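Local coordinates for protein tyrosine--tRNA ligase (Pyrococcus horikoshii, PDB 2CYC) that probably attaches tyrosine to its cognate tRNA in two steps, first activating the amino acid with ATP and then transferring it to the acceptor end, at residues A[72-77]-A[119-124]. Residues are numbered along the deposited sequence; the frame is centred on the assembly and turned at random.
With TYR (tyrosine), chain C.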
loop_
_atom_site.group_PDB
_atom_site.type_symbol
_atom_site.label_atom_id
_atom_site.label_comp_id
_atom_site.label_asym_id
_atom_site.label_seq_id
_atom_site.Cartn_x
_atom_site.Cartn_y
_atom_site.Cartn_z
ATOM N N LEU A 72 0.954 -6.200 -18.947
ATOM C CA LEU A 72 0.025 -5.091 -19.178
ATOM C C LEU A 72 -0.439 -4.613 -17.797
ATOM O O LEU A 72 -1.288 -5.244 -17.152
ATOM C CB LEU A 72 -1.155 -5.588 -20.024
ATOM C CG LEU A 72 -0.742 -6.388 -21.272
ATOM C CD1 LEU A 72 -1.914 -7.212 -21.813
ATOM C CD2 LEU A 72 -0.216 -5.440 -22.334
ATOM N N ALA A 73 0.134 -3.499 -17.352
ATOM C CA ALA A 73 -0.138 -2.956 -16.016
ATOM C C ALA A 73 -1.455 -2.200 -15.876
ATOM O O ALA A 73 -1.449 -0.968 -15.748
ATOM C CB ALA A 73 1.034 -2.058 -15.596
ATOM N N ASP A 74 -2.576 -2.934 -15.855
ATOM C CA ASP A 74 -3.886 -2.293 -15.774
ATOM C C ASP A 74 -4.202 -1.530 -14.485
ATOM O O ASP A 74 -4.495 -0.333 -14.555
ATOM C CB ASP A 74 -5.026 -3.285 -16.137
ATOM C CG ASP A 74 -5.017 -4.577 -15.312
ATOM O OD1 ASP A 74 -4.073 -4.829 -14.528
ATOM O OD2 ASP A 74 -5.983 -5.358 -15.474
ATOM N N TRP A 75 -4.141 -2.183 -13.322
ATOM C CA TRP A 75 -4.427 -1.475 -12.068
ATOM C C TRP A 75 -3.444 -0.326 -11.891
ATOM O O TRP A 75 -3.806 0.739 -11.379
ATOM C CB TRP A 75 -4.328 -2.403 -10.848
ATOM C CG TRP A 75 -5.469 -3.355 -10.698
ATOM C CD1 TRP A 75 -6.316 -3.791 -11.687
ATOM C CD2 TRP A 75 -5.832 -4.078 -9.513
ATOM N NE1 TRP A 75 -7.175 -4.744 -11.187
ATOM C CE2 TRP A 75 -6.903 -4.941 -9.859
ATOM C CE3 TRP A 75 -5.354 -4.087 -8.193
ATOM C CZ2 TRP A 75 -7.504 -5.806 -8.931
ATOM C CZ3 TRP A 75 -5.950 -4.950 -7.266
ATOM C CH2 TRP A 75 -7.016 -5.797 -7.643
ATOM N N HIS A 76 -2.200 -0.541 -12.313
ATOM C CA HIS A 76 -1.172 0.493 -12.196
ATOM C C HIS A 76 -1.604 1.730 -12.982
ATOM O O HIS A 76 -1.478 2.850 -12.500
ATOM C CB HIS A 76 0.181 0.008 -12.746
ATOM C CG HIS A 76 0.660 -1.280 -12.150
ATOM N ND1 HIS A 76 0.056 -2.492 -12.410
ATOM C CD2 HIS A 76 1.720 -1.550 -11.349
ATOM C CE1 HIS A 76 0.727 -3.455 -11.800
ATOM N NE2 HIS A 76 1.742 -2.909 -11.149
ATOM N N SER A 77 -2.102 1.517 -14.197
ATOM C CA SER A 77 -2.552 2.613 -15.054
ATOM C C SER A 77 -3.775 3.294 -14.451
ATOM O O SER A 77 -3.949 4.504 -14.578
ATOM C CB SER A 77 -2.888 2.090 -16.456
ATOM O OG SER A 77 -1.762 1.473 -17.048
ATOM N N VAL A 119 0.650 -11.106 -20.093
ATOM C CA VAL A 119 -0.050 -11.179 -18.811
ATOM C C VAL A 119 -0.720 -9.860 -18.429
ATOM O O VAL A 119 -0.074 -8.813 -18.390
ATOM C CB VAL A 119 0.954 -11.574 -17.685
ATOM C CG1 VAL A 119 0.327 -11.405 -16.318
ATOM C CG2 VAL A 119 1.410 -13.023 -17.876
ATOM N N LEU A 120 -2.022 -9.909 -18.165
ATOM C CA LEU A 120 -2.753 -8.725 -17.725
ATOM C C LEU A 120 -2.446 -8.663 -16.224
ATOM O O LEU A 120 -2.691 -9.638 -15.515
ATOM C CB LEU A 120 -4.256 -8.918 -17.959
ATOM C CG LEU A 120 -5.156 -7.700 -17.714
ATOM C CD1 LEU A 120 -4.689 -6.535 -18.584
ATOM C CD2 LEU A 120 -6.611 -8.052 -18.023
ATOM N N ALA A 121 -1.916 -7.542 -15.734
ATOM C CA ALA A 121 -1.551 -7.437 -14.309
ATOM C C ALA A 121 -2.602 -7.964 -13.342
ATOM O O ALA A 121 -2.272 -8.678 -12.393
ATOM C CB ALA A 121 -1.199 -5.981 -13.940
ATOM N N SER A 122 -3.862 -7.616 -13.571
ATOM C CA SER A 122 -4.919 -8.064 -12.671
ATOM C C SER A 122 -4.950 -9.585 -12.472
ATOM O O SER A 122 -5.499 -10.067 -11.480
ATOM C CB SER A 122 -6.283 -7.544 -13.155
ATOM O OG SER A 122 -6.491 -7.829 -14.524
ATOM N N GLU A 123 -4.351 -10.336 -13.398
ATOM C CA GLU A 123 -4.300 -11.788 -13.271
ATOM C C GLU A 123 -3.572 -12.133 -11.971
ATOM O O GLU A 123 -3.925 -13.102 -11.294
ATOM C CB GLU A 123 -3.550 -12.429 -14.454
ATOM C CG GLU A 123 -4.161 -12.185 -15.842
ATOM C CD GLU A 123 -3.328 -12.800 -16.979
ATOM O OE1 GLU A 123 -3.486 -12.374 -18.151
ATOM O OE2 GLU A 123 -2.519 -13.715 -16.698
ATOM N N ILE A 124 -2.545 -11.358 -11.617
ATOM C CA ILE A 124 -1.845 -11.639 -10.367
ATOM C C ILE A 124 -2.317 -10.724 -9.240
ATOM O O ILE A 124 -2.317 -11.131 -8.082
ATOM C CB ILE A 124 -0.288 -11.522 -10.498
ATOM C CG1 ILE A 124 0.132 -10.073 -10.757
ATOM C CG2 ILE A 124 0.211 -12.430 -11.626
ATOM C CD1 ILE A 124 1.662 -9.870 -10.775
HETATM N N TYR C . 6.056 1.963 -14.449
HETATM C CA TYR C . 6.051 1.453 -15.854
HETATM C C TYR C . 5.871 2.607 -16.839
HETATM O O TYR C . 5.586 3.735 -16.383
HETATM C CB TYR C . 4.923 0.426 -16.039
HETATM C CG TYR C . 5.103 -0.829 -15.207
HETATM C CD1 TYR C . 6.214 -1.654 -15.382
HETATM C CD2 TYR C . 4.160 -1.193 -14.242
HETATM C CE1 TYR C . 6.385 -2.815 -14.608
HETATM C CE2 TYR C . 4.315 -2.347 -13.475
HETATM C CZ TYR C . 5.428 -3.151 -13.657
HETATM O OH TYR C . 5.580 -4.288 -12.881
HETATM O OXT TYR C . 6.011 2.368 -18.054
#
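At the C-terminal ends of two parallel strands in the class I Rossmann-fold catalytic domain, 69-72 and 117-120 run side by side, Leu-72 next to Leu-120, and both segments turn into short helices, the first carrying Ala-73 and His-76 of the tyrosine pocket. Two nearly straight backbone bonds join the strand ends: Leu-72 N to Val-119 O (2.9 Å) and Ala-121 N to Leu-72 O (2.8 Å). Leu-72 O also accepts a bond from Asp-74 N, from the opposite face of its carbonyl plane, within an inverse gamma turn centred on Ala-73. Beyond the strands the link passes to the buried carboxylate of Asp-74. Its CG sits between the backbone N and the carbonyl carbon (chi1 55°), which turns the carboxylate toward Ser-122. OD2 receives Ser-122 OG on its syn lone pair at 2.7 Å, while OD1 takes weak bonds from Ser-122 N and from Trp-75 N in its own helix. The methyl of Ala-121 lies near the plane of the His-76 imidazole, at its edge, with CB 3.8 Å from CE1. The bound tyrosine lies over one face of that imidazole, its CE2 3.4 Å from His-76 CD2, and Ala-73 CB touches tyrosine CD2 at 3.5 Å.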